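Local atomic coordinates of alpha-ketoglutarate-dependent 2,4-dichlorophenoxyacetate dioxygenase (Bradyrhizobium diazoefficiens, PDB entry 5BKE), a protein that probably oxidises aryloxyalkanoate herbicides in a 2-oxoglutarate-dependent reaction at a metal centre, here occupied by manganese with N-oxalylglycine bound. Residues 3-8 with 14-19; 42-47 with 243-248; 160-165 with 228-233. All coordinates share one frame; numbering follows the deposited sequence.

Contact 1: 3-8 with 14-19; sequences IAIRQL and GQVSGL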
loop_
_atom_site.group_PDB
_atom_site.type_symbol
_atom_site.label_atom_id
_atom_site.label_comp_id
_atom_site.label_asym_id
_atom_site.label_seq_id
_atom_site.Cartn_x
_atom_site.Cartn_y
_atom_site.Cartn_z
ATOM N N ILE C 3 20.886 22.606 -20.630
ATOM C CA ILE C 3 20.509 24.024 -20.750
ATOM C C ILE C 3 19.578 24.442 -19.596
ATOM O O ILE C 3 18.858 23.602 -19.039
ATOM C CB ILE C 3 19.890 24.358 -22.142
ATOM C CG1 ILE C 3 18.596 23.555 -22.397
ATOM C CG2 ILE C 3 20.938 24.153 -23.240
ATOM C CD1 ILE C 3 17.880 23.863 -23.701
ATOM N N ALA C 4 19.598 25.728 -19.244
ATOM C CA ALA C 4 18.777 26.247 -18.141
ATOM C C ALA C 4 17.308 26.385 -18.546
ATOM O O ALA C 4 16.982 27.097 -19.510
ATOM C CB ALA C 4 19.332 27.566 -17.615
ATOM N N ILE C 5 16.441 25.675 -17.819
ATOM C CA ILE C 5 14.987 25.665 -18.055
ATOM C C ILE C 5 14.215 25.831 -16.739
ATOM O O ILE C 5 14.419 25.072 -15.776
ATOM C CB ILE C 5 14.511 24.369 -18.772
ATOM C CG1 ILE C 5 15.201 24.195 -20.131
ATOM C CG2 ILE C 5 12.994 24.370 -18.969
ATOM C CD1 ILE C 5 15.319 22.752 -20.568
ATOM N N ARG C 6 13.326 26.820 -16.709
ATOM C CA ARG C 6 12.378 26.992 -15.623
ATOM C C ARG C 6 10.961 26.666 -16.111
ATOM O O ARG C 6 10.507 27.210 -17.113
ATOM C CB ARG C 6 12.469 28.420 -15.076
ATOM C CG ARG C 6 11.671 28.661 -13.804
ATOM C CD ARG C 6 11.845 30.082 -13.296
ATOM N NE ARG C 6 10.536 30.715 -13.153
ATOM C CZ ARG C 6 10.158 31.851 -13.741
ATOM N NH1 ARG C 6 11.000 32.550 -14.501
ATOM N NH2 ARG C 6 8.925 32.309 -13.540
ATOM N N GLN C 7 10.267 25.785 -15.394
ATOM C CA GLN C 7 8.885 25.426 -15.736
ATOM C C GLN C 7 7.926 26.555 -15.386
ATOM O O GLN C 7 8.052 27.166 -14.326
ATOM C CB GLN C 7 8.472 24.128 -15.049
ATOM C CG GLN C 7 7.203 23.515 -15.634
ATOM C CD GLN C 7 6.953 22.099 -15.164
ATOM O OE1 GLN C 7 7.882 21.324 -14.961
ATOM N NE2 GLN C 7 5.688 21.751 -14.998
ATOM N N LEU C 8 6.979 26.832 -16.282
ATOM C CA LEU C 8 6.064 27.982 -16.128
ATOM C C LEU C 8 4.614 27.640 -15.777
ATOM O O LEU C 8 3.854 28.516 -15.357
ATOM C CB LEU C 8 6.095 28.894 -17.375
ATOM C CG LEU C 8 7.390 29.587 -17.827
ATOM C CD1 LEU C 8 7.098 30.460 -19.041
ATOM C CD2 LEU C 8 8.048 30.413 -16.724
ATOM N N GLY C 14 8.332 25.329 -20.615
ATOM C CA GLY C 14 9.624 25.712 -20.062
ATOM C C GLY C 14 10.152 27.040 -20.573
ATOM O O GLY C 14 10.008 27.376 -21.756
ATOM N N GLN C 15 10.771 27.799 -19.672
ATOM C CA GLN C 15 11.467 29.030 -20.034
ATOM C C GLN C 15 12.942 28.717 -20.171
ATOM O O GLN C 15 13.554 28.151 -19.257
ATOM C CB GLN C 15 11.238 30.130 -18.992
ATOM C CG GLN C 15 11.886 31.465 -19.340
ATOM C CD GLN C 15 11.455 32.585 -18.412
ATOM O OE1 GLN C 15 10.288 32.990 -18.401
ATOM N NE2 GLN C 15 12.398 33.103 -17.642
ATOM N N VAL C 16 13.507 29.081 -21.319
ATOM C CA VAL C 16 14.901 28.761 -21.621
ATOM C C VAL C 16 15.784 30.002 -21.554
ATOM O O VAL C 16 15.442 31.046 -22.106
ATOM C CB VAL C 16 15.050 28.087 -23.003
ATOM C CG1 VAL C 16 16.463 27.569 -23.192
ATOM C CG2 VAL C 16 14.055 26.947 -23.162
ATOM N N SER C 17 16.935 29.874 -20.907
ATOM C CA SER C 17 17.908 30.965 -20.856
ATOM C C SER C 17 19.299 30.464 -21.208
ATOM O O SER C 17 19.557 29.264 -21.152
ATOM C CB SER C 17 17.895 31.637 -19.470
ATOM O OG SER C 17 18.091 30.674 -18.451
ATOM N N GLY C 18 20.181 31.382 -21.594
ATOM C CA GLY C 18 21.577 31.046 -21.868
ATOM C C GLY C 18 21.877 30.744 -23.330
ATOM O O GLY C 18 23.018 30.458 -23.666
ATOM N N LEU C 19 20.861 30.803 -24.194
ATOM C CA LEU C 19 21.060 30.577 -25.636
ATOM C C LEU C 19 20.821 31.834 -26.450
ATOM O O LEU C 19 19.861 32.564 -26.218
ATOM C CB LEU C 19 20.161 29.454 -26.164
ATOM C CG LEU C 19 20.306 28.019 -25.656
ATOM C CD1 LEU C 19 19.283 27.153 -26.370
ATOM C CD2 LEU C 19 21.699 27.438 -25.849
HETATM O O HOH W 1 21.247 27.255 -20.855
#
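R6 and Q15 extend side by side from the same face of an antiparallel beta hairpin; both have CG anti to the backbone N (chi1 -171° and -177°), which sends the two chains out the same way, with guanidinium and amide planes 81° apart. R6 NH1 and Q15 NE2 are 3.5 Å apart, but both are donors, so they are mere neighbours. L8 completes the group: its CD2 sits 3.8 Å above one face of the guanidinium, toward its rim, and 3.8 Å from Q15 OE1, which also takes a weak hydrogen bond from H46. With L8 cut back to an alanine, the R6 guanidinium is likely to be freer to turn, having lost the methyl over its face, and Q15 OE1 its aliphatic neighbour. R6 and Q15 form a hydrogen-bonded backbone pair, R6 N to Q15 O at 2.9 Å being one of its two bonds. On the other face, toward helix 27-40, I3 CD1 meets V16 CG1 at 4.0 Å, and I5 CG2 rests 3.8 Å from G14 CA, where any CB would collide with it. Backbone bonds thus hold the strands, I3, I5 and V16 make the helix-facing side mainly aliphatic, and R6, Q15 and S17 make the other mainly polar.

Contact 2: 42-47 with 243-248; sequences VLVFHD and FVYVHK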
loop_
_atom_site.group_PDB
_atom_site.type_symbol
_atom_site.label_atom_id
_atom_site.label_comp_id
_atom_site.label_asym_id
_atom_site.label_seq_id
_atom_site.Cartn_x
_atom_site.Cartn_y
_atom_site.Cartn_z
ATOM N N VAL C 42 6.123 23.279 -24.980
ATOM C CA VAL C 42 6.198 24.703 -25.318
ATOM C C VAL C 42 7.442 25.283 -24.639
ATOM O O VAL C 42 7.699 25.029 -23.450
ATOM C CB VAL C 42 4.932 25.505 -24.884
ATOM C CG1 VAL C 42 5.020 26.964 -25.310
ATOM C CG2 VAL C 42 3.652 24.914 -25.440
ATOM N N LEU C 43 8.212 26.054 -25.401
ATOM C CA LEU C 43 9.405 26.701 -24.890
ATOM C C LEU C 43 9.349 28.200 -25.140
ATOM O O LEU C 43 8.920 28.642 -26.205
ATOM C CB LEU C 43 10.676 26.078 -25.485
ATOM C CG LEU C 43 11.029 24.623 -25.141
ATOM C CD1 LEU C 43 12.355 24.253 -25.798
ATOM C CD2 LEU C 43 11.062 24.346 -23.630
ATOM N N VAL C 44 9.778 28.968 -24.137
ATOM C CA VAL C 44 9.725 30.432 -24.144
ATOM C C VAL C 44 11.158 30.946 -24.054
ATOM O O VAL C 44 11.895 30.584 -23.142
ATOM C CB VAL C 44 8.877 30.969 -22.956
ATOM C CG1 VAL C 44 8.904 32.499 -22.882
ATOM C CG2 VAL C 44 7.440 30.464 -23.042
ATOM N N PHE C 45 11.560 31.755 -25.029
ATOM C CA PHE C 45 12.877 32.386 -25.030
ATOM C C PHE C 45 12.601 33.877 -24.983
ATOM O O PHE C 45 11.805 34.379 -25.776
ATOM C CB PHE C 45 13.663 32.077 -26.316
ATOM C CG PHE C 45 14.048 30.624 -26.498
ATOM C CD1 PHE C 45 13.110 29.672 -26.927
ATOM C CD2 PHE C 45 15.373 30.216 -26.310
ATOM C CE1 PHE C 45 13.478 28.344 -27.118
ATOM C CE2 PHE C 45 15.744 28.885 -26.501
ATOM C CZ PHE C 45 14.792 27.947 -26.901
ATOM N N HIS C 46 13.256 34.585 -24.070
ATOM C CA HIS C 46 13.148 36.049 -24.017
ATOM C C HIS C 46 14.331 36.713 -24.739
ATOM O O HIS C 46 15.395 36.108 -24.877
ATOM C CB HIS C 46 13.032 36.544 -22.557
ATOM C CG HIS C 46 11.805 36.056 -21.847
ATOM N ND1 HIS C 46 10.530 36.397 -22.243
ATOM C CD2 HIS C 46 11.658 35.252 -20.767
ATOM C CE1 HIS C 46 9.650 35.827 -21.438
ATOM N NE2 HIS C 46 10.308 35.130 -20.531
ATOM N N ASP C 47 14.129 37.953 -25.194
ATOM C CA ASP C 47 15.200 38.781 -25.784
ATOM C C ASP C 47 15.947 38.058 -26.908
ATOM O O ASP C 47 17.161 37.848 -26.844
ATOM C CB ASP C 47 16.182 39.277 -24.698
ATOM C CG ASP C 47 15.474 39.908 -23.511
ATOM O OD1 ASP C 47 14.888 41.003 -23.679
ATOM O OD2 ASP C 47 15.502 39.304 -22.407
ATOM N N PHE C 243 -5.152 23.296 -17.567
ATOM C CA PHE C 243 -4.345 22.784 -18.684
ATOM C C PHE C 243 -3.788 23.897 -19.584
ATOM O O PHE C 243 -3.184 23.600 -20.613
ATOM C CB PHE C 243 -5.123 21.756 -19.546
ATOM C CG PHE C 243 -5.746 20.633 -18.765
ATOM C CD1 PHE C 243 -4.982 19.849 -17.889
ATOM C CD2 PHE C 243 -7.108 20.348 -18.907
ATOM C CE1 PHE C 243 -5.568 18.816 -17.161
ATOM C CE2 PHE C 243 -7.696 19.311 -18.178
ATOM C CZ PHE C 243 -6.923 18.550 -17.307
ATOM N N VAL C 244 -3.977 25.161 -19.194
ATOM C CA VAL C 244 -3.662 26.288 -20.069
ATOM C C VAL C 244 -2.534 27.151 -19.525
ATOM O O VAL C 244 -2.479 27.431 -18.325
ATOM C CB VAL C 244 -4.932 27.125 -20.426
ATOM C CG1 VAL C 244 -4.584 28.408 -21.182
ATOM C CG2 VAL C 244 -5.904 26.296 -21.268
ATOM N N TYR C 245 -1.624 27.536 -20.417
ATOM C CA TYR C 245 -0.599 28.531 -20.127
ATOM C C TYR C 245 -0.882 29.776 -20.958
ATOM O O TYR C 245 -1.067 29.691 -22.187
ATOM C CB TYR C 245 0.801 27.993 -20.421
ATOM C CG TYR C 245 1.859 29.067 -20.574
ATOM C CD1 TYR C 245 2.386 29.736 -19.462
ATOM C CD2 TYR C 245 2.337 29.426 -21.846
ATOM C CE1 TYR C 245 3.349 30.741 -19.612
ATOM C CE2 TYR C 245 3.306 30.411 -22.003
ATOM C CZ TYR C 245 3.809 31.069 -20.889
ATOM O OH TYR C 245 4.773 32.047 -21.064
ATOM N N VAL C 246 -0.901 30.924 -20.283
ATOM C CA VAL C 246 -1.155 32.200 -20.944
ATOM C C VAL C 246 0.180 32.912 -21.149
ATOM O O VAL C 246 0.916 33.168 -20.181
ATOM C CB VAL C 246 -2.159 33.077 -20.161
ATOM C CG1 VAL C 246 -2.383 34.405 -20.868
ATOM C CG2 VAL C 246 -3.487 32.347 -19.980
ATOM N N HIS C 247 0.504 33.190 -22.416
ATOM C CA HIS C 247 1.705 33.955 -22.737
ATOM C C HIS C 247 1.372 35.416 -23.002
ATOM O O HIS C 247 0.575 35.735 -23.898
ATOM C CB HIS C 247 2.499 33.376 -23.915
ATOM C CG HIS C 247 3.831 34.034 -24.099
ATOM N ND1 HIS C 247 4.908 33.771 -23.280
ATOM C CD2 HIS C 247 4.248 34.982 -24.971
ATOM C CE1 HIS C 247 5.941 34.501 -23.660
ATOM N NE2 HIS C 247 5.565 35.249 -24.681
ATOM N N LYS C 248 1.998 36.278 -22.199
ATOM C CA LYS C 248 1.951 37.720 -22.342
ATOM C C LYS C 248 3.221 38.140 -23.081
ATOM O O LYS C 248 4.340 37.896 -22.616
ATOM C CB LYS C 248 1.885 38.370 -20.962
ATOM C CG LYS C 248 1.344 39.787 -20.946
ATOM C CD LYS C 248 1.951 40.591 -19.792
ATOM C CE LYS C 248 1.028 41.710 -19.317
ATOM N NZ LYS C 248 0.610 42.620 -20.426
#
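V44 meets Y245 and H247 between two sheets of the double-stranded beta-helix (jelly-roll) fold of the cupin clan: strand 42-45 belongs to the large mixed sheet, strand 244-247 lies at one edge of the three-stranded sheet facing it. V42 opens the first strand with its side chain turned inward among V255, W257 and F144, the second of these a lining residue of the N-oxalylglycine pocket. L43 faces the opposite way and packs on V33, A36 and M37 of helix 27-40. V44 turns inward again and carries the contact with its two methyls. CG1, anti to the backbone N (chi1 175°), comes within 3.7 Å of H247 CE1; CG2 reaches Y245 OH at 3.7 Å and is 4.3 Å from Y245 CE2. Both aromatic groups are met obliquely by this one branched side chain. F45 points back to the other side of its sheet, against V16 and L19. H46 follows as the strand gives way to loop, and its ND1 is hydrogen-bonded to D253 OD1 while H247 NE2 is bonded to D253 OD2. One carboxylate therefore ties the two histidines together, although H46 ND1 and H247 NE2 are themselves 5.6 Å apart. H247 lies about 8 Å, side chain to ligand, from N-oxalylglycine and is not among its pocket residues. Its other ring nitrogen is also held: H247 ND1 is hydrogen-bonded to Y245 OH at 2.8 Å, with Y245 CZ lying at the imidazole edge, in its plane.

Contact 3: 160-165 with 228-233; sequences AEIEDL and RLLLRD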
loop_
_atom_site.group_PDB
_atom_site.type_symbol
_atom_site.label_atom_id
_atom_site.label_comp_id
_atom_site.label_asym_id
_atom_site.label_seq_id
_atom_site.Cartn_x
_atom_site.Cartn_y
_atom_site.Cartn_z
ATOM N N ALA C 160 -11.901 4.856 -23.760
ATOM C CA ALA C 160 -12.273 3.678 -24.550
ATOM C C ALA C 160 -13.151 4.052 -25.753
ATOM O O ALA C 160 -13.012 3.453 -26.817
ATOM C CB ALA C 160 -12.957 2.628 -23.677
ATOM N N GLU C 161 -14.038 5.036 -25.565
ATOM C CA GLU C 161 -14.925 5.545 -26.619
ATOM C C GLU C 161 -14.131 6.206 -27.760
ATOM O O GLU C 161 -14.377 5.923 -28.937
ATOM C CB GLU C 161 -15.967 6.521 -26.031
ATOM C CG GLU C 161 -16.858 7.246 -27.053
ATOM C CD GLU C 161 -17.692 8.391 -26.470
ATOM O OE1 GLU C 161 -17.405 8.879 -25.343
ATOM O OE2 GLU C 161 -18.650 8.820 -27.156
ATOM N N ILE C 162 -13.169 7.056 -27.401
ATOM C CA ILE C 162 -12.450 7.884 -28.377
ATOM C C ILE C 162 -11.240 7.225 -29.068
ATOM O O ILE C 162 -10.778 7.715 -30.098
ATOM C CB ILE C 162 -12.063 9.270 -27.779
ATOM C CG1 ILE C 162 -11.022 9.127 -26.653
ATOM C CG2 ILE C 162 -13.320 10.031 -27.334
ATOM C CD1 ILE C 162 -10.437 10.436 -26.168
ATOM N N GLU C 163 -10.759 6.106 -28.517
ATOM C CA GLU C 163 -9.475 5.497 -28.910
ATOM C C GLU C 163 -9.222 5.391 -30.424
ATOM O O GLU C 163 -8.147 5.772 -30.895
ATOM C CB GLU C 163 -9.271 4.139 -28.196
ATOM C CG GLU C 163 -7.995 3.358 -28.546
ATOM C CD GLU C 163 -6.691 4.049 -28.142
ATOM O OE1 GLU C 163 -6.631 4.688 -27.069
ATOM O OE2 GLU C 163 -5.696 3.942 -28.901
ATOM N N ASP C 164 -10.209 4.900 -31.171
ATOM C CA ASP C 164 -10.034 4.628 -32.608
ATOM C C ASP C 164 -10.753 5.621 -33.520
ATOM O O ASP C 164 -10.763 5.448 -34.742
ATOM C CB ASP C 164 -10.446 3.187 -32.943
ATOM C CG ASP C 164 -9.583 2.150 -32.230
ATOM O OD1 ASP C 164 -8.372 2.071 -32.518
ATOM O OD2 ASP C 164 -10.114 1.419 -31.371
ATOM N N LEU C 165 -11.327 6.670 -32.934
ATOM C CA LEU C 165 -12.042 7.683 -33.708
ATOM C C LEU C 165 -11.134 8.514 -34.631
ATOM O O LEU C 165 -9.974 8.805 -34.305
ATOM C CB LEU C 165 -12.887 8.572 -32.789
ATOM C CG LEU C 165 -14.029 7.902 -32.004
ATOM C CD1 LEU C 165 -14.804 8.946 -31.203
ATOM C CD2 LEU C 165 -14.971 7.096 -32.896
ATOM N N ARG C 228 -19.650 16.506 -33.540
ATOM C CA ARG C 228 -19.323 17.882 -33.162
ATOM C C ARG C 228 -19.552 18.162 -31.678
ATOM O O ARG C 228 -18.742 18.856 -31.043
ATOM C CB ARG C 228 -20.080 18.872 -34.028
ATOM C CG ARG C 228 -19.521 18.945 -35.429
ATOM C CD ARG C 228 -20.045 20.156 -36.165
ATOM N NE ARG C 228 -19.355 20.302 -37.441
ATOM C CZ ARG C 228 -19.663 21.196 -38.375
ATOM N NH1 ARG C 228 -20.666 22.053 -38.190
ATOM N NH2 ARG C 228 -18.958 21.233 -39.503
ATOM N N LEU C 229 -20.638 17.607 -31.133
ATOM C CA LEU C 229 -20.926 17.702 -29.700
ATOM C C LEU C 229 -19.817 17.072 -28.857
ATOM O O LEU C 229 -19.351 17.687 -27.888
ATOM C CB LEU C 229 -22.308 17.142 -29.352
ATOM C CG LEU C 229 -23.511 18.030 -29.726
ATOM C CD1 LEU C 229 -24.820 17.300 -29.457
ATOM C CD2 LEU C 229 -23.495 19.390 -29.029
ATOM N N LEU C 230 -19.374 15.879 -29.259
ATOM C CA LEU C 230 -18.245 15.210 -28.609
ATOM C C LEU C 230 -16.966 16.057 -28.652
ATOM O O LEU C 230 -16.302 16.266 -27.612
ATOM C CB LEU C 230 -18.007 13.822 -29.212
ATOM C CG LEU C 230 -16.904 12.938 -28.605
ATOM C CD1 LEU C 230 -17.079 12.750 -27.097
ATOM C CD2 LEU C 230 -16.890 11.596 -29.325
ATOM N N LEU C 231 -16.648 16.553 -29.848
ATOM C CA LEU C 231 -15.496 17.433 -30.048
ATOM C C LEU C 231 -15.590 18.704 -29.195
ATOM O O LEU C 231 -14.604 19.102 -28.576
ATOM C CB LEU C 231 -15.285 17.756 -31.544
ATOM C CG LEU C 231 -14.938 16.590 -32.493
ATOM C CD1 LEU C 231 -14.928 17.063 -33.938
ATOM C CD2 LEU C 231 -13.620 15.892 -32.140
ATOM N N ARG C 232 -16.777 19.313 -29.152
ATOM C CA ARG C 232 -17.042 20.455 -28.258
ATOM C C ARG C 232 -16.751 20.142 -26.779
ATOM O O ARG C 232 -16.123 20.954 -26.092
ATOM C CB ARG C 232 -18.482 20.946 -28.407
ATOM C CG ARG C 232 -18.675 21.929 -29.537
ATOM C CD ARG C 232 -20.124 22.374 -29.646
ATOM N NE ARG C 232 -20.252 23.422 -30.655
ATOM C CZ ARG C 232 -20.258 24.729 -30.398
ATOM N NH1 ARG C 232 -20.177 25.179 -29.148
ATOM N NH2 ARG C 232 -20.362 25.591 -31.404
ATOM N N ASP C 233 -17.203 18.970 -26.318
ATOM C CA ASP C 233 -16.997 18.513 -24.936
ATOM C C ASP C 233 -15.532 18.300 -24.629
ATOM O O ASP C 233 -15.038 18.757 -23.592
ATOM C CB ASP C 233 -17.773 17.223 -24.659
ATOM C CG ASP C 233 -19.244 17.465 -24.388
ATOM O OD1 ASP C 233 -19.649 18.611 -24.064
ATOM O OD2 ASP C 233 -20.011 16.485 -24.497
#
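Around I162 and L230, whose CA atoms are 9.3 Å apart, the C-terminal part of helix 156-162 faces the middle of helix 224-238. A type I beta turn runs from I162 to L165, closed by L165 N to I162 O at 3.1 Å, whereas 228-233 stays regularly helical. The turn brings L165 round to the same side as E161 and I162, and all three converge on L230. With its CG anti to the backbone N (chi1 -177°), L230 points at the other segment and touches with one methyl, CD2. L165 comes at it tip to tip, CD1 to L230 CD2 at 3.9 Å; the extended E161 points against L230, setting OE2 3.9 Å from the same L230 CD2. I162 CG2 is a looser neighbour at 4.4 Å from L230 CD2. I162 and L165 pack on L198, and L165 and L230 on I219, which places the cluster over strands 194-201 and 216-219 of the four-stranded sheet. D233 forms a salt bridge with R267 of the second subunit, whereas E161 makes a long, weak ion pair with R268 of that subunit. No polar bond links the two segments: the direct contact is van der Waals only, L230 CD2 meeting two aliphatic groups and a carboxylate oxygen.

How the contacts relate
Contacts 1 and 2 meet in the same sheet: strand 14-17 bonds to strand 42-45 through V16 N to V44 O and G14 O to V44 N, and L8 CD1 packs on Y245 OH. Contact 1 is a hairpin at the surface, held by backbone bonds within one sheet; contact 2 is buried, joins two different sheets, and works through side chains alone. Contact 3 lies 35 Å from contact 1 and 28 Å from contact 2, centre to centre, beside the subunit interface. It is nested in the loop that contact 2 closes, and helix 224-238 is followed in the chain by strand 244-247. Partly buried and, like contact 2, small, it is mainly aliphatic, with one carboxylate oxygen against a methyl.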